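PDB 6MFC: GphF from Cystobacter violaceus, which is a GNAT-like decarboxylase, a lyase that probably acts in the initiation of polyketide biosynthesis. Local coordinates for residues His26-Leu39 with Leu59-Leu73. Sequence-based numbering, arbitrary orientation.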
ATOM      1  N   HIS A  26      -5.256 -15.245 -15.546  1.00153.61           N
ATOM      2  CA  HIS A  26      -4.663 -14.699 -14.330  1.00151.57           C
ATOM      3  C   HIS A  26      -4.113 -15.814 -13.445  1.00148.09           C
ATOM      4  O   HIS A  26      -4.652 -16.921 -13.418  1.00159.75           O
ATOM      5  CB  HIS A  26      -5.690 -13.875 -13.553  1.00154.93           C
ATOM      6  CG  HIS A  26      -6.661 -14.704 -12.770  1.00163.08           C
ATOM      7  ND1 HIS A  26      -7.381 -15.735 -13.333  1.00171.16           N
ATOM      8  CD2 HIS A  26      -7.025 -14.658 -11.468  1.00160.66           C
ATOM      9  CE1 HIS A  26      -8.149 -16.289 -12.411  1.00171.04           C
ATOM     10  NE2 HIS A  26      -7.952 -15.653 -11.270  1.00165.78           N
ATOM     11  N   ARG A  27      -3.034 -15.514 -12.726  1.00133.25           N
ATOM     12  CA  ARG A  27      -2.455 -16.453 -11.775  1.00120.39           C
ATOM     13  C   ARG A  27      -1.704 -15.671 -10.709  1.00109.89           C
ATOM     14  O   ARG A  27      -0.863 -14.828 -11.033  1.00106.85           O
ATOM     15  CB  ARG A  27      -1.516 -17.449 -12.464  1.00123.52           C
ATOM     16  CG  ARG A  27      -0.670 -18.258 -11.492  1.00125.49           C
ATOM     17  CD  ARG A  27       0.033 -19.418 -12.178  1.00139.41           C
ATOM     18  NE  ARG A  27       0.957 -20.100 -11.275  1.00145.97           N
ATOM     19  CZ  ARG A  27       2.275 -19.932 -11.287  1.00150.11           C
ATOM     20  NH1 ARG A  27       2.831 -19.108 -12.164  1.00151.89           N
ATOM     21  NH2 ARG A  27       3.040 -20.592 -10.428  1.00149.88           N
ATOM     22  N   ILE A  28      -2.010 -15.953  -9.447  1.00102.38           N
ATOM     23  CA  ILE A  28      -1.384 -15.289  -8.309  1.00 99.02           C
ATOM     24  C   ILE A  28      -0.526 -16.306  -7.573  1.00101.82           C
ATOM     25  O   ILE A  28      -0.984 -17.415  -7.272  1.00107.15           O
ATOM     26  CB  ILE A  28      -2.433 -14.663  -7.374  1.00 98.82           C
ATOM     27  CG1 ILE A  28      -3.067 -13.437  -8.034  1.00 97.70           C
ATOM     28  CG2 ILE A  28      -1.808 -14.295  -6.038  1.00 96.69           C
ATOM     29  CD1 ILE A  28      -4.109 -12.750  -7.179  1.00 95.18           C
ATOM     30  N   ARG A  29       0.721 -15.933  -7.294  1.00 95.59           N
ATOM     31  CA  ARG A  29       1.650 -16.788  -6.572  1.00 90.31           C
ATOM     32  C   ARG A  29       2.528 -15.917  -5.686  1.00 89.77           C
ATOM     33  O   ARG A  29       2.561 -14.692  -5.821  1.00 86.45           O
ATOM     34  CB  ARG A  29       2.510 -17.623  -7.529  1.00 92.85           C
ATOM     35  CG  ARG A  29       3.353 -16.796  -8.488  1.00 83.18           C
ATOM     36  CD  ARG A  29       4.393 -17.654  -9.191  1.00 79.38           C
ATOM     37  NE  ARG A  29       5.208 -16.875 -10.119  1.00 79.92           N
ATOM     38  CZ  ARG A  29       6.283 -16.177  -9.767  1.00 77.69           C
ATOM     39  NH1 ARG A  29       6.678 -16.152  -8.501  1.00 81.90           N
ATOM     40  NH2 ARG A  29       6.963 -15.498 -10.681  1.00 73.83           N
ATOM     41  N   HIS A  30       3.245 -16.564  -4.769  1.00 90.99           N
ATOM     42  CA  HIS A  30       4.156 -15.837  -3.897  1.00 85.42           C
ATOM     43  C   HIS A  30       5.307 -15.241  -4.700  1.00 87.01           C
ATOM     44  O   HIS A  30       5.744 -15.795  -5.714  1.00 86.56           O
ATOM     45  CB  HIS A  30       4.709 -16.756  -2.805  1.00 85.77           C
ATOM     46  CG  HIS A  30       3.777 -16.959  -1.652  1.00 83.80           C
ATOM     47  ND1 HIS A  30       3.201 -15.910  -0.969  1.00 79.52           N
ATOM     48  CD2 HIS A  30       3.331 -18.089  -1.053  1.00 85.12           C
ATOM     49  CE1 HIS A  30       2.432 -16.385  -0.003  1.00 84.17           C
ATOM     50  NE2 HIS A  30       2.496 -17.705  -0.033  1.00 87.73           N
ATOM     51  N   ALA A  31       5.796 -14.095  -4.238  1.00 83.49           N
ATOM     52  CA  ALA A  31       6.948 -13.476  -4.873  1.00 80.72           C
ATOM     53  C   ALA A  31       8.209 -14.269  -4.556  1.00 82.76           C
ATOM     54  O   ALA A  31       8.405 -14.731  -3.428  1.00 93.83           O
ATOM     55  CB  ALA A  31       7.102 -12.028  -4.409  1.00 78.06           C
ATOM     56  N   ARG A  32       9.057 -14.444  -5.565  1.00 77.28           N
ATOM     57  CA  ARG A  32      10.331 -15.121  -5.410  1.00 74.01           C
ATOM     58  C   ARG A  32      11.471 -14.154  -5.706  1.00 81.04           C
ATOM     59  O   ARG A  32      11.293 -13.198  -6.468  1.00 87.83           O
ATOM     60  CB  ARG A  32      10.441 -16.334  -6.344  1.00 76.39           C
ATOM     61  CG  ARG A  32       9.300 -17.333  -6.228  1.00 82.39           C
ATOM     62  CD  ARG A  32       9.565 -18.563  -7.085  1.00 91.77           C
ATOM     63  NE  ARG A  32       9.754 -18.226  -8.493  1.00103.39           N
ATOM     64  CZ  ARG A  32       8.853 -18.451  -9.444  1.00110.00           C
ATOM     65  NH1 ARG A  32       7.696 -19.024  -9.144  1.00109.26           N
ATOM     66  NH2 ARG A  32       9.113 -18.110 -10.700  1.00112.82           N
ATOM     67  N   PRO A  33      12.650 -14.369  -5.119  1.00 84.42           N
ATOM     68  CA  PRO A  33      13.786 -13.477  -5.408  1.00 81.73           C
ATOM     69  C   PRO A  33      14.168 -13.431  -6.880  1.00 85.82           C
ATOM     70  O   PRO A  33      14.834 -12.475  -7.298  1.00 82.03           O
ATOM     71  CB  PRO A  33      14.918 -14.063  -4.553  1.00 77.21           C
ATOM     72  CG  PRO A  33      14.221 -14.781  -3.448  1.00 73.25           C
ATOM     73  CD  PRO A  33      12.969 -15.342  -4.057  1.00 82.95           C
ATOM     74  N   SER A  34      13.767 -14.428  -7.675  1.00 96.32           N
ATOM     75  CA  SER A  34      14.056 -14.413  -9.107  1.00 91.82           C
ATOM     76  C   SER A  34      13.229 -13.365  -9.843  1.00 86.43           C
ATOM     77  O   SER A  34      13.644 -12.883 -10.903  1.00 74.77           O
ATOM     78  CB  SER A  34      13.804 -15.797  -9.705  1.00 90.32           C
ATOM     79  OG  SER A  34      13.229 -16.666  -8.744  1.00 92.61           O
ATOM     80  N   ASP A  35      12.067 -13.001  -9.307  1.00 89.59           N
ATOM     81  CA  ASP A  35      11.196 -12.009  -9.924  1.00 86.26           C
ATOM     82  C   ASP A  35      11.671 -10.581  -9.700  1.00 85.72           C
ATOM     83  O   ASP A  35      10.954  -9.644 -10.064  1.00 89.27           O
ATOM     84  CB  ASP A  35       9.773 -12.159  -9.387  1.00 83.08           C
ATOM     85  CG  ASP A  35       9.292 -13.591  -9.419  1.00 97.64           C
ATOM     86  OD1 ASP A  35      10.066 -14.468  -9.853  1.00111.79           O
ATOM     87  OD2 ASP A  35       8.140 -13.840  -9.007  1.00 99.75           O
ATOM     88  N   LEU A  36      12.862 -10.401  -9.125  1.00 81.58           N
ATOM     89  CA  LEU A  36      13.301  -9.073  -8.713  1.00 74.75           C
ATOM     90  C   LEU A  36      13.414  -8.122  -9.899  1.00 74.10           C
ATOM     91  O   LEU A  36      13.043  -6.947  -9.797  1.00 70.08           O
ATOM     92  CB  LEU A  36      14.634  -9.177  -7.974  1.00 74.18           C
ATOM     93  CG  LEU A  36      15.227  -7.888  -7.409  1.00 74.84           C
ATOM     94  CD1 LEU A  36      14.251  -7.218  -6.457  1.00 55.45           C
ATOM     95  CD2 LEU A  36      16.540  -8.190  -6.710  1.00 82.92           C
ATOM     96  N   ASP A  37      13.916  -8.611 -11.037  1.00 76.76           N
ATOM     97  CA  ASP A  37      14.039  -7.750 -12.210  1.00 78.89           C
ATOM     98  C   ASP A  37      12.676  -7.318 -12.731  1.00 81.35           C
ATOM     99  O   ASP A  37      12.527  -6.195 -13.227  1.00 82.95           O
ATOM    100  CB  ASP A  37      14.826  -8.464 -13.306  1.00 82.70           C
ATOM    101  CG  ASP A  37      16.180  -8.943 -12.830  1.00 98.16           C
ATOM    102  OD1 ASP A  37      16.218  -9.831 -11.952  1.00103.01           O
ATOM    103  OD2 ASP A  37      17.204  -8.436 -13.334  1.00106.41           O
ATOM    104  N   ALA A  38      11.673  -8.189 -12.628  1.00 71.91           N
ATOM    105  CA  ALA A  38      10.321  -7.817 -13.026  1.00 74.88           C
ATOM    106  C   ALA A  38       9.674  -6.902 -11.996  1.00 77.18           C
ATOM    107  O   ALA A  38       8.947  -5.971 -12.359  1.00 93.86           O
ATOM    108  CB  ALA A  38       9.472  -9.070 -13.240  1.00 66.26           C
ATOM    109  N   LEU A  39       9.927  -7.152 -10.708  1.00 82.52           N
ATOM    110  CA  LEU A  39       9.367  -6.297  -9.666  1.00 71.39           C
ATOM    111  C   LEU A  39       9.920  -4.880  -9.751  1.00 70.31           C
ATOM    112  O   LEU A  39       9.203  -3.915  -9.466  1.00 78.96           O
ATOM    113  CB  LEU A  39       9.643  -6.900  -8.288  1.00 61.44           C
ATOM    114  CG  LEU A  39       8.987  -8.255  -8.010  1.00 59.78           C
ATOM    115  CD1 LEU A  39       9.320  -8.748  -6.607  1.00 60.28           C
ATOM    116  CD2 LEU A  39       7.482  -8.179  -8.216  1.00 59.65           C
ATOM    117  N   LEU A  59      13.957  -6.257  -2.704  1.00 64.43           N
ATOM    118  CA  LEU A  59      14.488  -7.535  -2.245  1.00 67.44           C
ATOM    119  C   LEU A  59      14.301  -7.697  -0.743  1.00 71.77           C
ATOM    120  O   LEU A  59      14.029  -8.803  -0.262  1.00 70.66           O
ATOM    121  CB  LEU A  59      15.963  -7.659  -2.616  1.00 66.66           C
ATOM    122  CG  LEU A  59      16.648  -8.966  -2.218  1.00 61.78           C
ATOM    123  CD1 LEU A  59      16.121 -10.124  -3.052  1.00 57.70           C
ATOM    124  CD2 LEU A  59      18.154  -8.846  -2.346  1.00 59.28           C
ATOM    125  N   ARG A  60      14.436  -6.602   0.012  1.00 71.71           N
ATOM    126  CA  ARG A  60      14.272  -6.664   1.461  1.00 65.92           C
ATOM    127  C   ARG A  60      12.877  -7.145   1.840  1.00 67.88           C
ATOM    128  O   ARG A  60      12.715  -7.897   2.806  1.00 70.36           O
ATOM    129  CB  ARG A  60      14.544  -5.292   2.077  1.00 74.43           C
ATOM    130  CG  ARG A  60      14.667  -5.314   3.590  1.00 55.83           C
ATOM    131  CD  ARG A  60      14.048  -4.079   4.230  1.00 57.06           C
ATOM    132  NE  ARG A  60      12.591  -4.072   4.127  1.00 54.30           N
ATOM    133  CZ  ARG A  60      11.784  -4.796   4.900  1.00 70.79           C
ATOM    134  NH1 ARG A  60      12.293  -5.594   5.830  1.00 80.07           N
ATOM    135  NH2 ARG A  60      10.469  -4.729   4.741  1.00 55.34           N
ATOM    136  N   ARG A  61      11.857  -6.722   1.090  1.00 59.11           N
ATOM    137  CA  ARG A  61      10.487  -7.115   1.409  1.00 66.13           C
ATOM    138  C   ARG A  61      10.254  -8.595   1.127  1.00 63.47           C
ATOM    139  O   ARG A  61       9.712  -9.322   1.969  1.00 60.17           O
ATOM    140  CB  ARG A  61       9.498  -6.265   0.612  1.00 68.67           C
ATOM    141  CG  ARG A  61       9.630  -4.772   0.836  1.00 68.76           C
ATOM    142  CD  ARG A  61       8.718  -4.006  -0.102  1.00 72.68           C
ATOM    143  NE  ARG A  61       8.927  -2.566  -0.007  1.00 76.92           N
ATOM    144  CZ  ARG A  61       8.282  -1.670  -0.746  1.00 79.11           C
ATOM    145  NH1 ARG A  61       7.385  -2.068  -1.638  1.00 87.55           N
ATOM    146  NH2 ARG A  61       8.533  -0.377  -0.596  1.00 68.97           N
ATOM    147  N   VAL A  62      10.651  -9.056  -0.061  1.00 54.36           N
ATOM    148  CA  VAL A  62      10.360 -10.429  -0.462  1.00 63.67           C
ATOM    149  C   VAL A  62      11.094 -11.422   0.429  1.00 73.84           C
ATOM    150  O   VAL A  62      10.557 -12.483   0.767  1.00 79.27           O
ATOM    151  CB  VAL A  62      10.705 -10.631  -1.948  1.00 68.12           C
ATOM    152  CG1 VAL A  62      10.494 -12.079  -2.357  1.00 71.39           C
ATOM    153  CG2 VAL A  62       9.866  -9.702  -2.811  1.00 66.93           C
ATOM    154  N   THR A  63      12.321 -11.096   0.837  1.00 73.61           N
ATOM    155  CA  THR A  63      13.102 -12.018   1.651  1.00 72.46           C
ATOM    156  C   THR A  63      12.773 -11.933   3.137  1.00 76.04           C
ATOM    157  O   THR A  63      13.027 -12.898   3.866  1.00 83.25           O
ATOM    158  CB  THR A  63      14.593 -11.763   1.438  1.00 81.44           C
ATOM    159  OG1 THR A  63      14.918 -10.430   1.853  1.00 93.36           O
ATOM    160  CG2 THR A  63      14.949 -11.934  -0.033  1.00 82.56           C
ATOM    161  N   THR A  64      12.211 -10.817   3.604  1.00 73.43           N
ATOM    162  CA  THR A  64      11.875 -10.698   5.020  1.00 74.38           C
ATOM    163  C   THR A  64      10.564 -11.407   5.340  1.00 83.34           C
ATOM    164  O   THR A  64      10.479 -12.158   6.318  1.00 83.35           O
ATOM    165  CB  THR A  64      11.796  -9.225   5.423  1.00 75.81           C
ATOM    166  OG1 THR A  64      13.063  -8.597   5.181  1.00 82.38           O
ATOM    167  CG2 THR A  64      11.437  -9.087   6.894  1.00 68.76           C
ATOM    168  N   GLU A  65       9.531 -11.178   4.528  1.00 85.54           N
ATOM    169  CA  GLU A  65       8.236 -11.840   4.660  1.00 94.75           C
ATOM    170  C   GLU A  65       7.996 -12.628   3.377  1.00 97.55           C
ATOM    171  O   GLU A  65       7.253 -12.178   2.491  1.00 96.11           O
ATOM    172  CB  GLU A  65       7.116 -10.830   4.912  1.00 95.66           C
ATOM    173  CG  GLU A  65       5.842 -11.431   5.482  1.00 97.61           C
ATOM    174  CD  GLU A  65       5.859 -11.505   6.996  1.00103.59           C
ATOM    175  OE1 GLU A  65       6.451 -10.604   7.629  1.00106.89           O
ATOM    176  OE2 GLU A  65       5.285 -12.462   7.554  1.00109.14           O
ATOM    177  N   PRO A  66       8.618 -13.804   3.238  1.00100.69           N
ATOM    178  CA  PRO A  66       8.506 -14.539   1.965  1.00101.39           C
ATOM    179  C   PRO A  66       7.089 -14.957   1.628  1.00103.83           C
ATOM    180  O   PRO A  66       6.685 -14.871   0.462  1.00105.29           O
ATOM    181  CB  PRO A  66       9.425 -15.751   2.182  1.00 98.57           C
ATOM    182  CG  PRO A  66      10.341 -15.349   3.293  1.00 97.61           C
ATOM    183  CD  PRO A  66       9.514 -14.482   4.188  1.00100.14           C
ATOM    184  N   ARG A  67       6.316 -15.415   2.615  1.00 98.73           N
ATOM    185  CA  ARG A  67       4.927 -15.798   2.398  1.00 97.84           C
ATOM    186  C   ARG A  67       3.960 -14.644   2.631  1.00 91.62           C
ATOM    187  O   ARG A  67       2.787 -14.876   2.956  1.00 98.76           O
ATOM    188  CB  ARG A  67       4.566 -16.995   3.279  1.00105.77           C
ATOM    189  CG  ARG A  67       5.291 -18.273   2.883  1.00113.73           C
ATOM    190  CD  ARG A  67       4.577 -19.517   3.389  1.00127.48           C
ATOM    191  NE  ARG A  67       5.013 -19.914   4.724  1.00137.99           N
ATOM    192  CZ  ARG A  67       4.617 -21.028   5.334  1.00147.17           C
ATOM    193  NH1 ARG A  67       3.775 -21.853   4.727  1.00151.39           N
ATOM    194  NH2 ARG A  67       5.064 -21.318   6.548  1.00148.74           N
ATOM    195  N   GLY A  68       4.422 -13.406   2.471  1.00 82.11           N
ATOM    196  CA  GLY A  68       3.566 -12.245   2.612  1.00 80.42           C
ATOM    197  C   GLY A  68       3.658 -11.314   1.421  1.00 79.74           C
ATOM    198  O   GLY A  68       3.271 -10.146   1.504  1.00 85.42           O
ATOM    199  N   CYS A  69       4.175 -11.824   0.306  1.00 75.22           N
ATOM    200  CA  CYS A  69       4.288 -11.063  -0.930  1.00 72.80           C
ATOM    201  C   CYS A  69       3.774 -11.916  -2.078  1.00 83.83           C
ATOM    202  O   CYS A  69       4.108 -13.102  -2.170  1.00 92.63           O
ATOM    203  CB  CYS A  69       5.736 -10.630  -1.186  1.00 72.75           C
ATOM    204  SG  CYS A  69       6.425  -9.546   0.093  1.00 68.42           S
ATOM    205  N   TRP A  70       2.957 -11.319  -2.944  1.00 81.83           N
ATOM    206  CA  TRP A  70       2.363 -12.022  -4.070  1.00 84.02           C
ATOM    207  C   TRP A  70       2.567 -11.236  -5.355  1.00 80.08           C
ATOM    208  O   TRP A  70       2.714 -10.011  -5.340  1.00 78.50           O
ATOM    209  CB  TRP A  70       0.863 -12.264  -3.865  1.00 81.63           C
ATOM    210  CG  TRP A  70       0.545 -13.159  -2.715  1.00 85.62           C
ATOM    211  CD1 TRP A  70       0.296 -14.500  -2.764  1.00 84.72           C
ATOM    212  CD2 TRP A  70       0.433 -12.779  -1.341  1.00 89.60           C
ATOM    213  NE1 TRP A  70       0.037 -14.979  -1.503  1.00 87.46           N
ATOM    214  CE2 TRP A  70       0.116 -13.942  -0.611  1.00 97.05           C
ATOM    215  CE3 TRP A  70       0.570 -11.568  -0.655  1.00 87.19           C
ATOM    216  CZ2 TRP A  70      -0.065 -13.929   0.770  1.00105.04           C
ATOM    217  CZ3 TRP A  70       0.390 -11.557   0.715  1.00 91.24           C
ATOM    218  CH2 TRP A  70       0.077 -12.729   1.413  1.00101.56           C
ATOM    219  N   VAL A  71       2.567 -11.959  -6.471  1.00 82.92           N
ATOM    220  CA  VAL A  71       2.606 -11.364  -7.797  1.00 75.48           C
ATOM    221  C   VAL A  71       1.394 -11.853  -8.576  1.00 76.70           C
ATOM    222  O   VAL A  71       0.895 -12.963  -8.358  1.00 78.02           O
ATOM    223  CB  VAL A  71       3.911 -11.698  -8.552  1.00 74.68           C
ATOM    224  CG1 VAL A  71       5.105 -11.068  -7.854  1.00 77.02           C
ATOM    225  CG2 VAL A  71       4.088 -13.204  -8.666  1.00 73.82           C
ATOM    226  N   LEU A  72       0.910 -11.008  -9.480  1.00 74.39           N
ATOM    227  CA  LEU A  72      -0.186 -11.352 -10.374  1.00 76.61           C
ATOM    228  C   LEU A  72       0.350 -11.451 -11.795  1.00 81.14           C
ATOM    229  O   LEU A  72       1.001 -10.522 -12.284  1.00 78.55           O
ATOM    230  CB  LEU A  72      -1.311 -10.318 -10.294  1.00 80.12           C
ATOM    231  CG  LEU A  72      -2.463 -10.468 -11.292  1.00 84.85           C
ATOM    232  CD1 LEU A  72      -3.017 -11.883 -11.292  1.00 95.25           C
ATOM    233  CD2 LEU A  72      -3.562  -9.474 -10.972  1.00 81.27           C
ATOM    234  N   LEU A  73       0.078 -12.576 -12.448  1.00 85.49           N
ATOM    235  CA  LEU A  73       0.594 -12.853 -13.780  1.00 88.75           C
ATOM    236  C   LEU A  73      -0.508 -12.687 -14.816  1.00 94.07           C
ATOM    237  O   LEU A  73      -1.590 -13.265 -14.678  1.00 98.14           O
ATOM    238  CB  LEU A  73       1.172 -14.267 -13.856  1.00 96.74           C
ATOM    239  CG  LEU A  73       2.333 -14.580 -12.912  1.00 92.27           C
ATOM    240  CD1 LEU A  73       2.857 -15.977 -13.174  1.00 76.78           C
ATOM    241  CD2 LEU A  73       3.434 -13.554 -13.076  1.00 90.34           C
TER
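Arg-29 and Val-71 make a well-formed hydrogen-bonded pair between antiparallel strands 27-30 and 70-73, whose axes run at 154°. Val-71 N gives a straight bond to Arg-29 O (2.8 Å), and Arg-29 N returns a longer one to Val-71 O. At the start of strand 27-30, Leu-73 N reaches Arg-27 O at 2.8 Å, whereas the reciprocal bond is weak. Past the last strand pair, Cys-69 O accepts two donors from opposite faces of its carbonyl plane: Ala-31 N at 2.8 Å and His-30 ND1 at 3.2 Å. The second bond lies in the imidazole plane, which defines ND1 as a donor and limits rotation of the ring. Arg-67 CA sits over one face of that ring, a CH-pi contact 3.9 Å from its centroid, while the indole of Trp-70 meets it obliquely, planes at 33°.

With CG between backbone N and carbonyl carbon (chi1 60°) and the chain then extended, the Arg-29 guanidinium lies over Val-71 CG2, and NH2 makes a salt bridge to Asp-35 OD2 (2.6 Å), bent and met from above the carboxylate plane, tying the strand to the start of helix 36-46.

Apolar packing divides between the sheet faces. Ile-28 CG1 touches Leu-72 CD1 at 3.6 Å, and both residues pack on Leu-132 of helix 128-140. On the opposite face, the branches of Leu-39 separate, CD2 to Val-71 CG1 (3.8 Å) and CD1 to Val-62 CG2, which also meets Ala-31 CB. Leu-36 crosses Leu-59 at about a right angle, joining the two helices.

This is the N-terminal beta-alpha-alpha-beta portion of a GNAT fold, with 27-30 as an edge strand. Cys-69 O thus holds the His-30 ring where strand 27-30 ends and 70-73 begins, and Asp-35 probably fixes the Arg-29 guanidinium over Val-71.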